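PDB 6GZW: Dye type peroxidase A, which probably uses hydrogen peroxide and a ferric haem to oxidise dyes and other organic substrates, as a dye-decolourising peroxidase. Local coordinates for residues I245-S250 and T265-E270; D251-P254 and G260-E263; R58-G63 and F139-A144. All coordinates share one frame; numbering follows the deposited sequence.

Interaction 1 of 3, residues I245-S250 and T265-E270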
# COMPACT_ATOMS: atom_id res chain seq x y z
N ILE A 245 -6.40 -26.36 -3.29
CA ILE A 245 -6.40 -25.71 -4.62
C ILE A 245 -6.35 -26.73 -5.76
O ILE A 245 -7.00 -26.52 -6.77
CB ILE A 245 -5.19 -24.74 -4.75
CG1 ILE A 245 -5.29 -23.62 -3.72
CG2 ILE A 245 -5.08 -24.20 -6.17
CD1 ILE A 245 -6.54 -22.75 -3.85
N GLY A 246 -5.59 -27.82 -5.59
CA GLY A 246 -5.32 -28.74 -6.70
C GLY A 246 -4.11 -28.39 -7.56
O GLY A 246 -3.88 -28.99 -8.64
N ARG A 247 -3.31 -27.43 -7.09
CA ARG A 247 -2.09 -27.01 -7.74
C ARG A 247 -1.00 -26.81 -6.68
O ARG A 247 -1.29 -26.49 -5.53
CB ARG A 247 -2.29 -25.70 -8.50
CG ARG A 247 -3.10 -25.86 -9.76
CD ARG A 247 -3.45 -24.54 -10.44
NE ARG A 247 -4.19 -24.74 -11.69
CZ ARG A 247 -3.63 -25.09 -12.86
NH1 ARG A 247 -2.33 -25.31 -12.97
NH2 ARG A 247 -4.40 -25.21 -13.96
N ARG A 248 0.25 -27.02 -7.08
CA ARG A 248 1.38 -26.91 -6.19
C ARG A 248 1.68 -25.44 -5.90
O ARG A 248 1.54 -24.58 -6.77
CB ARG A 248 2.62 -27.54 -6.82
CG ARG A 248 2.45 -29.02 -7.17
CD ARG A 248 3.80 -29.71 -7.35
NE ARG A 248 4.49 -29.35 -8.60
CZ ARG A 248 4.64 -30.15 -9.67
NH1 ARG A 248 4.12 -31.38 -9.69
NH2 ARG A 248 5.33 -29.71 -10.72
N LYS A 249 2.15 -25.18 -4.68
CA LYS A 249 2.52 -23.82 -4.28
C LYS A 249 3.85 -23.41 -4.92
O LYS A 249 4.01 -22.24 -5.29
CB LYS A 249 2.60 -23.68 -2.76
CG LYS A 249 1.28 -23.95 -2.05
CD LYS A 249 1.28 -23.49 -0.59
CE LYS A 249 0.99 -22.01 -0.44
NZ LYS A 249 1.22 -21.57 0.95
N SER A 250 4.79 -24.34 -5.04
CA SER A 250 6.12 -23.99 -5.55
C SER A 250 6.06 -23.36 -6.96
O SER A 250 6.66 -22.32 -7.22
CB SER A 250 7.05 -25.21 -5.55
OG SER A 250 6.45 -26.30 -6.23
N THR A 265 1.09 -26.79 -17.58
CA THR A 265 0.80 -28.19 -17.89
C THR A 265 -0.70 -28.44 -17.71
O THR A 265 -1.32 -28.03 -16.71
CB THR A 265 1.62 -29.11 -16.99
OG1 THR A 265 3.00 -28.94 -17.27
CG2 THR A 265 1.24 -30.60 -17.20
N GLU A 266 -1.30 -29.13 -18.68
CA GLU A 266 -2.75 -29.35 -18.62
C GLU A 266 -3.09 -30.28 -17.45
O GLU A 266 -2.40 -31.30 -17.21
CB GLU A 266 -3.26 -29.95 -19.95
CG GLU A 266 -3.33 -28.97 -21.12
CD GLU A 266 -4.34 -27.87 -20.94
OE1 GLU A 266 -5.32 -28.02 -20.17
OE2 GLU A 266 -4.16 -26.83 -21.59
N MET A 267 -4.13 -29.93 -16.69
CA MET A 267 -4.60 -30.71 -15.55
C MET A 267 -5.27 -31.99 -16.05
O MET A 267 -5.99 -31.95 -17.05
CB MET A 267 -5.62 -29.91 -14.75
CG MET A 267 -5.98 -30.49 -13.40
SD MET A 267 -7.21 -29.47 -12.52
CE MET A 267 -6.06 -28.36 -11.69
N ASP A 268 -5.01 -33.11 -15.37
CA ASP A 268 -5.68 -34.36 -15.66
C ASP A 268 -6.70 -34.61 -14.53
O ASP A 268 -6.34 -34.94 -13.41
CB ASP A 268 -4.66 -35.49 -15.76
CG ASP A 268 -5.28 -36.81 -16.14
OD1 ASP A 268 -6.49 -37.00 -15.93
OD2 ASP A 268 -4.52 -37.67 -16.62
N LEU A 269 -7.97 -34.44 -14.88
CA LEU A 269 -9.08 -34.48 -13.93
C LEU A 269 -9.49 -35.91 -13.56
O LEU A 269 -10.26 -36.10 -12.63
CB LEU A 269 -10.27 -33.75 -14.52
CG LEU A 269 -10.05 -32.26 -14.79
CD1 LEU A 269 -11.15 -31.72 -15.71
CD2 LEU A 269 -10.03 -31.49 -13.49
N GLU A 270 -9.03 -36.90 -14.32
CA GLU A 270 -9.37 -38.31 -14.04
C GLU A 270 -8.27 -39.09 -13.33
O GLU A 270 -8.54 -40.20 -12.83
CB GLU A 270 -9.78 -39.03 -15.34
CG GLU A 270 -11.19 -38.71 -15.85
CD GLU A 270 -11.32 -37.35 -16.51
OE1 GLU A 270 -10.52 -37.04 -17.40
OE2 GLU A 270 -12.26 -36.60 -16.14
O HOH W 1 -3.28 -25.99 -16.48
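A single methyl group makes the closest direct contacts here: CE of Met-267 sits over one face of the Arg-247 guanidinium, 4.1 Å from NE, and also approaches the carbonyl O of Gly-246 at 3.8 Å. The site belongs to the long loop between helix 238-245 and helix 285-288, part of the haem pocket of a Dyp-type peroxidase, and illustrates how an apolar chain can cover a charged group without bonding to it. Gly-246 is the first residue past the end of helix 238-245, and its positive phi (88°), a conformation that suits glycine, turns the chain out of the helix. Met-267 places CG anti to the backbone N (chi1 -169°), runs extended, and bends at chi3, so that the thioether chain passes slantwise to Arg-247 and brings CE over the guanidinium. Arg-247 is itself stretched from CG to NE, and its side chain also touches the haem. NH1 donates to the carbonyl O of Gly-252 and, weakly, to that of Glu-263, while a water lies in plane at the guanidinium edge. That water links the two segments, accepting from Arg-247 NH2 at 2.9 Å and donating to the carbonyl O of Thr-265 at 2.8 Å.

Interaction 2 of 3, residues D251-P254 and G260-E263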
# COMPACT_ATOMS: atom_id res chain seq x y z
N ASP A 251 5.36 -24.05 -7.86
CA ASP A 251 5.40 -23.72 -9.30
C ASP A 251 4.03 -23.58 -9.96
O ASP A 251 3.95 -23.29 -11.16
CB ASP A 251 6.26 -24.75 -10.03
CG ASP A 251 5.65 -26.16 -10.02
OD1 ASP A 251 4.59 -26.40 -9.41
OD2 ASP A 251 6.27 -27.07 -10.62
N GLY A 252 2.95 -23.77 -9.20
CA GLY A 252 1.60 -23.67 -9.74
C GLY A 252 1.15 -24.79 -10.64
O GLY A 252 0.09 -24.69 -11.24
N ALA A 253 1.89 -25.89 -10.69
CA ALA A 253 1.52 -27.01 -11.57
C ALA A 253 0.31 -27.76 -11.00
O ALA A 253 0.14 -27.83 -9.79
CB ALA A 253 2.68 -27.97 -11.71
N PRO A 254 -0.52 -28.35 -11.89
CA PRO A 254 -1.56 -29.23 -11.38
C PRO A 254 -0.95 -30.39 -10.61
O PRO A 254 0.15 -30.84 -10.96
CB PRO A 254 -2.27 -29.74 -12.65
CG PRO A 254 -1.33 -29.46 -13.76
CD PRO A 254 -0.48 -28.29 -13.35
N GLY A 260 8.37 -32.73 -13.89
CA GLY A 260 8.56 -31.89 -15.04
C GLY A 260 7.45 -30.92 -15.35
O GLY A 260 7.63 -30.05 -16.21
N ALA A 261 6.31 -31.06 -14.68
CA ALA A 261 5.16 -30.22 -15.00
C ALA A 261 5.40 -28.82 -14.47
O ALA A 261 6.09 -28.64 -13.47
CB ALA A 261 3.90 -30.79 -14.37
N THR A 262 4.80 -27.84 -15.13
CA THR A 262 4.80 -26.43 -14.69
C THR A 262 3.37 -25.93 -14.62
O THR A 262 2.43 -26.66 -14.87
CB THR A 262 5.62 -25.59 -15.69
OG1 THR A 262 4.97 -25.56 -16.97
CG2 THR A 262 7.04 -26.18 -15.84
N GLU A 263 3.19 -24.64 -14.30
CA GLU A 263 1.86 -24.07 -14.18
C GLU A 263 0.97 -24.26 -15.42
O GLU A 263 -0.24 -24.46 -15.27
CB GLU A 263 1.94 -22.57 -13.80
CG GLU A 263 2.43 -21.69 -14.93
CD GLU A 263 2.53 -20.21 -14.56
OE1 GLU A 263 1.61 -19.66 -13.91
OE2 GLU A 263 3.53 -19.60 -15.00
O HOH W 2 5.50 -23.12 -13.38
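Within the loop that joins helix 238-245 to helix 285-288, Ala-253 and its neighbours pack against the backbone of Ala-261 to Glu-263, the two short runs lying 101° apart in direction. The backbones come close at Ala-253, which with Gly-252 makes a small-residue side to the contact: its CA is 3.9 Å from CA of Glu-263, and its CB lies 3.4 Å from the carbonyl O of Thr-262 and also meets the CB of Ala-261. The close approach includes CA-H...O contacts, such as Glu-263 CA to Gly-252 O at 3.5 Å. Residues 251-253 form an Asx turn. Asp-251 has CG between its backbone N and carbonyl carbon (chi1 66°), and this folds OD1 back to accept from Ala-253 N at 3.0 Å; the donor lies above the carboxylate plane, 58° out of it. OD2 faces the carbonyl O of Ala-261 at 3.3 Å, two acceptors whose repulsion is probably eased by Arg-248, which forms a salt bridge with OD2. Glu-263 turns its carboxylate away, OE1 bonding to Thr-185 and Thr-174. Its CB stays beside the carbonyl O of Asp-251, and a water donates to that oxygen at 2.7 Å while accepting from Glu-263 N.

Interaction 3 of 3, residues R58-G63 and F139-A144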
# COMPACT_ATOMS: atom_id res chain seq x y z
N ARG A 58 -7.92 10.87 -18.69
CA ARG A 58 -7.14 11.08 -19.90
C ARG A 58 -5.82 11.77 -19.60
O ARG A 58 -4.75 11.30 -19.99
CB ARG A 58 -7.95 11.86 -20.93
CG ARG A 58 -7.37 11.86 -22.35
CD ARG A 58 -6.52 13.07 -22.68
NE ARG A 58 -7.19 14.33 -22.37
CZ ARG A 58 -6.58 15.51 -22.28
NH1 ARG A 58 -5.27 15.62 -22.49
NH2 ARG A 58 -7.29 16.57 -21.94
N ARG A 59 -5.87 12.89 -18.87
CA ARG A 59 -4.64 13.61 -18.55
C ARG A 59 -3.71 12.78 -17.71
O ARG A 59 -2.51 12.66 -18.03
CB ARG A 59 -4.94 14.91 -17.80
CG ARG A 59 -5.67 15.99 -18.60
CD ARG A 59 -6.24 17.11 -17.71
NE ARG A 59 -7.17 17.96 -18.47
CZ ARG A 59 -6.81 18.94 -19.31
NH1 ARG A 59 -5.54 19.29 -19.50
NH2 ARG A 59 -7.76 19.57 -19.99
N LEU A 60 -4.25 12.24 -16.62
CA LEU A 60 -3.38 11.56 -15.65
C LEU A 60 -2.77 10.29 -16.23
O LEU A 60 -1.60 9.99 -15.97
CB LEU A 60 -4.14 11.27 -14.36
CG LEU A 60 -4.05 12.39 -13.32
CD1 LEU A 60 -4.44 13.78 -13.83
CD2 LEU A 60 -4.91 12.01 -12.14
N MET A 61 -3.53 9.56 -17.05
CA MET A 61 -2.97 8.35 -17.70
C MET A 61 -1.85 8.67 -18.69
O MET A 61 -1.00 7.83 -18.97
CB MET A 61 -4.07 7.52 -18.37
CG MET A 61 -4.97 6.81 -17.38
SD MET A 61 -6.22 5.81 -18.18
CE MET A 61 -5.15 4.75 -19.16
N ALA A 62 -1.81 9.91 -19.18
CA ALA A 62 -0.72 10.36 -20.04
C ALA A 62 0.46 10.96 -19.27
O ALA A 62 1.41 11.45 -19.85
CB ALA A 62 -1.26 11.34 -21.06
N GLY A 63 0.42 10.86 -17.94
CA GLY A 63 1.47 11.43 -17.10
C GLY A 63 1.40 12.95 -16.99
O GLY A 63 2.36 13.57 -16.51
N PHE A 139 -2.15 7.45 -5.76
CA PHE A 139 -2.85 8.29 -4.78
C PHE A 139 -3.33 9.60 -5.42
O PHE A 139 -4.48 10.03 -5.25
CB PHE A 139 -2.00 8.62 -3.58
CG PHE A 139 -2.75 9.44 -2.57
CD1 PHE A 139 -3.63 8.83 -1.70
CD2 PHE A 139 -2.68 10.83 -2.59
CE1 PHE A 139 -4.42 9.58 -0.83
CE2 PHE A 139 -3.47 11.58 -1.73
CZ PHE A 139 -4.32 10.97 -0.83
N HIS A 140 -2.45 10.20 -6.18
CA HIS A 140 -2.77 11.44 -6.88
C HIS A 140 -4.02 11.25 -7.76
O HIS A 140 -4.89 12.10 -7.76
CB HIS A 140 -1.58 11.88 -7.72
CG HIS A 140 -1.83 13.01 -8.67
ND1 HIS A 140 -2.00 12.82 -10.02
CD2 HIS A 140 -1.85 14.35 -8.47
CE1 HIS A 140 -2.17 14.00 -10.61
NE2 HIS A 140 -2.08 14.94 -9.69
N ALA A 141 -4.12 10.12 -8.46
CA ALA A 141 -5.32 9.83 -9.24
C ALA A 141 -6.57 9.59 -8.39
O ALA A 141 -7.65 10.11 -8.68
CB ALA A 141 -5.06 8.67 -10.16
N LEU A 142 -6.44 8.82 -7.32
CA LEU A 142 -7.57 8.64 -6.39
C LEU A 142 -8.10 9.97 -5.87
O LEU A 142 -9.31 10.24 -5.88
CB LEU A 142 -7.16 7.78 -5.19
CG LEU A 142 -8.17 7.65 -4.04
CD1 LEU A 142 -9.49 7.02 -4.47
CD2 LEU A 142 -7.56 6.91 -2.88
N ARG A 143 -7.20 10.80 -5.41
CA ARG A 143 -7.58 12.08 -4.85
C ARG A 143 -8.21 12.98 -5.91
O ARG A 143 -9.20 13.68 -5.64
CB ARG A 143 -6.34 12.72 -4.22
CG ARG A 143 -6.56 14.06 -3.52
CD ARG A 143 -7.65 14.02 -2.46
NE ARG A 143 -7.75 15.30 -1.73
CZ ARG A 143 -8.63 15.59 -0.78
NH1 ARG A 143 -9.56 14.73 -0.39
NH2 ARG A 143 -8.58 16.78 -0.19
N ALA A 144 -7.67 12.96 -7.13
CA ALA A 144 -8.23 13.80 -8.19
C ALA A 144 -9.63 13.36 -8.60
O ALA A 144 -10.53 14.20 -8.76
CB ALA A 144 -7.29 13.84 -9.37
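The last turn of helix 43-61 comes up beside the middle of helix 135-149, with the CA atoms of Leu-60 and Ala-141 6.9 Å apart, the nearest pair across the two segments. One leucine spans that gap. From its CA, Leu-60 sets out toward helix 135-149, and CD2 settles between the imidazole and the alanines, 3.7 Å from both His-140 ND1 and Ala-141 CA. The same methyl is 4.1 Å from CB of Ala-144, so it lies against two alanines three residues apart, while CG and CD1 rest against CE1 of the ring. His-140 holds CG anti to its backbone N (chi1 170°), carrying the ring across the end of the leucine at a slant, and its NE2 is hydrogen-bonded to Asp-70, a bond that limits the ring's rotation. Just beyond Leu-60 the helix stops in a Schellman motif: Gly-63, at positive phi, is the C-prime residue, with Glu-64 N bonded to the carbonyl O of Arg-59 and Gly-63 N to that of Leu-60. Farther round helix 135-149, Arg-143 makes salt bridges with Glu-234 and Asp-231 of the second subunit. The pairing joins the two helices of a ferredoxin-like beta-alpha-beta-beta-alpha-beta half, which pack side by side on the antiparallel sheet. Beneath them, Ala-141 rests on Ile-130 of strand 126-132, and Leu-142 reaches Ile-130 as well as His-31 and Val-33 of strand 29-37.

In the fold
Interactions 1 and 2 form one local unit: 251-254 and 260-263 are nested inside the loop closed by 245-250 and 265-270, and the centres of the two contacts are 7 Å apart. Arg-248 N lies 2.8 Å from Ala-253 O, a probable hydrogen bond tying one contact to the other. The side chain of Arg-247 is about 4 Å from the haem and Gly-252 about 7 Å, so interaction 2 lies farther out, its Gly-252 O receiving Arg-247 NH1. Interaction 3 belongs to the N-terminal half, its centre about 40 Å from that of interaction 1, on the opposite side of the chain's centre. Both interactions 1 and 3 nevertheless touch the second subunit of the dimer.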